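Local atomic coordinates of cytosol aminopeptidase (PDB entry 3IJ3), a protein that probably removes amino acids from the N-terminus of peptides as a manganese-dependent aminopeptidase of the M17 family. Residues L155-A158 with H159-R162; R162-D165 with W166-I170. All coordinates share one frame; numbering follows the deposited sequence.

Contact 1 (L155-A158 with H159-R162); sequences LPQA and HRKR. With SO4 (sulfate ion), chain H.
Arg-160 folds back over the first turn of its helix and grips the carbonyl oxygen of Leu-155 side-on with two nitrogens. NH2 lies 2.7 Å from Leu-155 O, on a fairly straight bond with an N-H...O angle of 154°, and NE reaches the same Leu-155 O at 3.1 Å along a more bent path. The oxygen sits in the guanidinium plane, so both N-H groups point at it and the rotation of the flat group is fixed. A bend at chi3 (-63°) turns the otherwise extended arginine back toward the residues that precede the helix; its length and its pair of neighbouring donors suit it to this task. One guanidinium face is laid over Gln-157, whose CA stands 3.6 Å above the plane over its centre. The Gln-157 side chain crosses that of Arg-160 at about a right angle, the amide plane being turned 84° from the guanidinium. The leucine side chain runs obliquely across the aliphatic part of Arg-160, with Leu-155 CD2 3.9 Å from Arg-160 CG.

Pro-156 opens the turn, and its O accepts from His-159 N at 3.0 Å, the donor standing above the carbonyl plane. Having no N-H to offer, proline fits just ahead of a helix. The imidazole of His-159 has Ala-158 O over one face and Pro-156 CB at its edge, while its ND1 bonds to Glu-127. Water joins Gln-157 O to Lys-161 N, and a second water links Arg-162 N to the sulfate.

The turn thus joins strand 151-154 to helix 157-178. Leu-155 is hydrogen-bonded through its backbone to Leu-30 of strand 29-30, and Pro-156 and His-159 pack on helix 123-135, where the Tyr-126 ring meets the imidazole nearly perpendicularly.

Contact 2 (R162-D165 with W166-I170); sequences RVTD and WLTTI. With SO4 (sulfate ion), chain H.
Trp-166 and Arg-162, one turn apart, lie side by side and point the same way, with guanidinium and indole planes 25° apart. Their apolar touch is light: Arg-162 CD is 4.2 Å from Trp-166 CD1. Bends at chi2 and chi3 carry the guanidinium toward the sulfate and Glu-478, its salt-bridge partner.

Water-mediated bonding follows: a water in the indole plane accepts from Trp-166 NE1 at 2.9 Å and, weakly, from Arg-162 NH2, satisfying the one polar atom of a large buried ring.

Among the direct hydrogen bonds, two hydroxyls reinforce the backbone. Thr-168 OG1 lies between its own N and carbonyl carbon (chi1 62°) and donates back to Thr-164 O at 2.9 Å, beside the bond from Thr-168 N. Thr-169 OG1 reaches Asp-165 O at 2.7 Å, coming from the opposite face of the carbonyl plane to Thr-169 N. Each carbonyl oxygen thus accepts two bonds. Threonine suits both places, its short hydroxyl reaching back one turn while also bonding to Arg-285.

Ionic pairing ties Asp-165 to Lys-161. The regular i to i+4 backbone bonds are those of an alpha-helix, here flanked by helices 123-135, 275-289 and 470-481, with Asp-165, Trp-166 and Thr-169 buried; the added threonine bonds to the carbonyl four residues back are a familiar side-chain feature within such a helix.

How the contacts relate
Both contacts belong to helix 157-178, contact 1 at its start and contact 2 directly after it along the chain, their centres about 11 Å apart. Arg-162 is common to the two, and the sulfate, probably from the crystallisation liquor and also bonded to Gln-290, touches both. They meet directly where Leu-155 CD1 packs 3.9 Å from Val-163 CB. Contact 1 ties the helix to the six-stranded sheet that holds strand 151-154, whereas contact 2, nearer the centre of the chain, faces helices 275-289 and 470-481. The helix therefore leads from the N-terminal region into the catalytic part, a connection consistent with the two-domain architecture of M17 aminopeptidases.

Contact 1 (L155-A158 with H159-R162)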
loop_
_atom_site.group_PDB
_atom_site.type_symbol
_atom_site.label_atom_id
_atom_site.label_comp_id
_atom_site.label_asym_id
_atom_site.label_seq_id
_atom_site.Cartn_x
_atom_site.Cartn_y
_atom_site.Cartn_z
ATOM N N LEU A 155 -50.519 -13.578 15.715
ATOM C CA LEU A 155 -50.720 -12.652 14.603
ATOM C C LEU A 155 -52.229 -12.557 14.295
ATOM O O LEU A 155 -52.795 -13.488 13.717
ATOM C CB LEU A 155 -49.933 -13.115 13.371
ATOM C CG LEU A 155 -50.039 -12.290 12.090
ATOM C CD1 LEU A 155 -49.693 -10.850 12.313
ATOM C CD2 LEU A 155 -49.109 -12.907 11.001
ATOM N N PRO A 156 -52.873 -11.438 14.662
ATOM C CA PRO A 156 -54.322 -11.272 14.441
ATOM C C PRO A 156 -54.699 -11.333 12.962
ATOM O O PRO A 156 -53.936 -10.888 12.097
ATOM C CB PRO A 156 -54.630 -9.885 15.020
ATOM C CG PRO A 156 -53.456 -9.502 15.808
ATOM C CD PRO A 156 -52.274 -10.251 15.297
ATOM N N GLN A 157 -55.884 -11.850 12.687
ATOM C CA GLN A 157 -56.354 -12.058 11.321
ATOM C C GLN A 157 -56.363 -10.771 10.494
ATOM O O GLN A 157 -56.033 -10.789 9.290
ATOM C CB GLN A 157 -57.735 -12.747 11.357
ATOM C CG GLN A 157 -58.115 -13.463 10.058
ATOM C CD GLN A 157 -58.479 -12.511 8.948
ATOM O OE1 GLN A 157 -59.132 -11.491 9.188
ATOM N NE2 GLN A 157 -58.085 -12.848 7.715
ATOM N N ALA A 158 -56.676 -9.652 11.140
ATOM C CA ALA A 158 -56.739 -8.351 10.452
ATOM C C ALA A 158 -55.403 -7.907 9.853
ATOM O O ALA A 158 -55.368 -7.150 8.877
ATOM C CB ALA A 158 -57.262 -7.278 11.418
ATOM N N HIS A 159 -54.302 -8.389 10.422
ATOM C CA HIS A 159 -52.977 -8.000 9.972
ATOM C C HIS A 159 -52.177 -9.150 9.406
ATOM O O HIS A 159 -51.047 -8.957 8.965
ATOM C CB HIS A 159 -52.195 -7.438 11.162
ATOM C CG HIS A 159 -52.879 -6.288 11.819
ATOM N ND1 HIS A 159 -52.795 -5.003 11.326
ATOM C CD2 HIS A 159 -53.683 -6.230 12.903
ATOM C CE1 HIS A 159 -53.507 -4.200 12.096
ATOM N NE2 HIS A 159 -54.064 -4.919 13.054
ATOM N N ARG A 160 -52.777 -10.329 9.369
ATOM C CA ARG A 160 -52.065 -11.546 8.987
ATOM C C ARG A 160 -51.493 -11.550 7.580
ATOM O O ARG A 160 -50.310 -11.889 7.398
ATOM C CB ARG A 160 -52.980 -12.741 9.206
ATOM C CG ARG A 160 -52.329 -14.114 9.140
ATOM C CD ARG A 160 -53.344 -15.130 9.705
ATOM N NE ARG A 160 -53.659 -14.858 11.126
ATOM C CZ ARG A 160 -54.709 -15.365 11.793
ATOM N NH1 ARG A 160 -55.577 -16.160 11.166
ATOM N NH2 ARG A 160 -54.918 -15.057 13.084
ATOM N N LYS A 161 -52.308 -11.179 6.590
ATOM C CA LYS A 161 -51.847 -11.176 5.205
ATOM C C LYS A 161 -50.707 -10.166 4.986
ATOM O O LYS A 161 -49.671 -10.487 4.391
ATOM C CB LYS A 161 -52.987 -10.864 4.228
ATOM C CG LYS A 161 -52.577 -11.043 2.735
ATOM C CD LYS A 161 -53.583 -10.481 1.761
ATOM C CE LYS A 161 -53.290 -10.915 0.336
ATOM N NZ LYS A 161 -51.876 -10.793 -0.071
ATOM N N ARG A 162 -50.901 -8.937 5.442
ATOM C CA ARG A 162 -49.880 -7.911 5.223
ATOM C C ARG A 162 -48.570 -8.261 5.920
ATOM O O ARG A 162 -47.490 -8.106 5.337
ATOM C CB ARG A 162 -50.372 -6.577 5.732
ATOM C CG ARG A 162 -49.472 -5.417 5.394
ATOM C CD ARG A 162 -49.552 -5.014 3.962
ATOM N NE ARG A 162 -50.906 -4.579 3.600
ATOM C CZ ARG A 162 -51.200 -3.877 2.508
ATOM N NH1 ARG A 162 -52.461 -3.535 2.264
ATOM N NH2 ARG A 162 -50.240 -3.490 1.673
HETATM S S SO4 H . -54.010 -6.761 2.876
HETATM O O1 SO4 H . -54.657 -7.283 4.083
HETATM O O2 SO4 H . -54.711 -7.258 1.692
HETATM O O3 SO4 H . -54.084 -5.306 2.874
HETATM O O4 SO4 H . -52.620 -7.190 2.838
HETATM O O HOH W 1 -55.024 -10.156 6.861
HETATM O O HOH W 2 -53.352 -7.746 6.419
#

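Contact 2 (R162-D165 with W166-I170)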
loop_
_atom_site.group_PDB
_atom_site.type_symbol
_atom_site.label_atom_id
_atom_site.label_comp_id
_atom_site.label_asym_id
_atom_site.label_seq_id
_atom_site.Cartn_x
_atom_site.Cartn_y
_atom_site.Cartn_z
ATOM N N ARG A 162 -50.901 -8.937 5.442
ATOM C CA ARG A 162 -49.880 -7.911 5.223
ATOM C C ARG A 162 -48.570 -8.261 5.920
ATOM O O ARG A 162 -47.490 -8.106 5.337
ATOM C CB ARG A 162 -50.372 -6.577 5.732
ATOM C CG ARG A 162 -49.472 -5.417 5.394
ATOM C CD ARG A 162 -49.552 -5.014 3.962
ATOM N NE ARG A 162 -50.906 -4.579 3.600
ATOM C CZ ARG A 162 -51.200 -3.877 2.508
ATOM N NH1 ARG A 162 -52.461 -3.535 2.264
ATOM N NH2 ARG A 162 -50.240 -3.490 1.673
ATOM N N VAL A 163 -48.641 -8.696 7.171
ATOM C CA VAL A 163 -47.425 -9.056 7.893
ATOM C C VAL A 163 -46.731 -10.287 7.259
ATOM O O VAL A 163 -45.506 -10.302 7.102
ATOM C CB VAL A 163 -47.699 -9.264 9.408
ATOM C CG1 VAL A 163 -46.490 -9.908 10.077
ATOM C CG2 VAL A 163 -48.079 -7.931 10.061
ATOM N N THR A 164 -47.524 -11.284 6.873
ATOM C CA THR A 164 -46.975 -12.496 6.269
ATOM C C THR A 164 -46.325 -12.196 4.922
ATOM O O THR A 164 -45.212 -12.651 4.654
ATOM C CB THR A 164 -48.043 -13.591 6.092
ATOM O OG1 THR A 164 -48.605 -13.919 7.364
ATOM C CG2 THR A 164 -47.421 -14.856 5.476
ATOM N N ASP A 165 -47.016 -11.408 4.103
ATOM C CA ASP A 165 -46.535 -11.015 2.773
ATOM C C ASP A 165 -45.160 -10.331 2.938
ATOM O O ASP A 165 -44.201 -10.665 2.230
ATOM C CB ASP A 165 -47.497 -10.044 2.051
ATOM C CG ASP A 165 -48.746 -10.719 1.474
ATOM O OD1 ASP A 165 -48.841 -11.962 1.503
ATOM O OD2 ASP A 165 -49.630 -9.989 0.972
ATOM N N TRP A 166 -45.062 -9.377 3.866
ATOM C CA TRP A 166 -43.790 -8.699 4.081
ATOM C C TRP A 166 -42.702 -9.600 4.652
ATOM O O TRP A 166 -41.566 -9.534 4.202
ATOM C CB TRP A 166 -43.925 -7.433 4.959
ATOM C CG TRP A 166 -44.288 -6.226 4.178
ATOM C CD1 TRP A 166 -45.433 -5.501 4.265
ATOM C CD2 TRP A 166 -43.495 -5.607 3.155
ATOM N NE1 TRP A 166 -45.406 -4.463 3.365
ATOM C CE2 TRP A 166 -44.221 -4.507 2.675
ATOM C CE3 TRP A 166 -42.242 -5.879 2.608
ATOM C CZ2 TRP A 166 -43.736 -3.681 1.664
ATOM C CZ3 TRP A 166 -41.758 -5.067 1.600
ATOM C CH2 TRP A 166 -42.502 -3.975 1.143
ATOM N N LEU A 167 -43.045 -10.416 5.644
ATOM C CA LEU A 167 -42.065 -11.271 6.290
ATOM C C LEU A 167 -41.484 -12.271 5.309
ATOM O O LEU A 167 -40.260 -12.423 5.217
ATOM C CB LEU A 167 -42.687 -12.013 7.468
ATOM C CG LEU A 167 -41.718 -12.959 8.199
ATOM C CD1 LEU A 167 -41.350 -12.416 9.525
ATOM C CD2 LEU A 167 -42.386 -14.310 8.406
ATOM N N THR A 168 -42.359 -12.943 4.549
ATOM C CA THR A 168 -41.909 -13.930 3.590
ATOM C C THR A 168 -41.071 -13.300 2.483
ATOM O O THR A 168 -40.092 -13.885 2.029
ATOM C CB THR A 168 -43.059 -14.762 3.008
ATOM O OG1 THR A 168 -43.985 -13.920 2.296
ATOM C CG2 THR A 168 -43.768 -15.557 4.149
ATOM N N THR A 169 -41.422 -12.082 2.086
ATOM C CA THR A 169 -40.674 -11.385 1.032
ATOM C C THR A 169 -39.296 -10.950 1.567
ATOM O O THR A 169 -38.286 -11.098 0.884
ATOM C CB THR A 169 -41.465 -10.170 0.536
ATOM O OG1 THR A 169 -42.707 -10.628 -0.063
ATOM C CG2 THR A 169 -40.650 -9.373 -0.467
ATOM N N ILE A 170 -39.254 -10.412 2.782
ATOM C CA ILE A 170 -37.962 -9.998 3.369
ATOM C C ILE A 170 -37.082 -11.225 3.624
ATOM O O ILE A 170 -35.869 -11.158 3.399
ATOM C CB ILE A 170 -38.147 -9.113 4.617
ATOM C CG1 ILE A 170 -38.816 -7.788 4.202
ATOM C CG2 ILE A 170 -36.784 -8.897 5.341
ATOM C CD1 ILE A 170 -39.365 -6.964 5.359
HETATM S S SO4 H . -54.010 -6.761 2.876
HETATM O O1 SO4 H . -54.657 -7.283 4.083
HETATM O O2 SO4 H . -54.711 -7.258 1.692
HETATM O O3 SO4 H . -54.084 -5.306 2.874
HETATM O O4 SO4 H . -52.620 -7.190 2.838
HETATM O O HOH W 3 -47.479 -2.461 3.084
#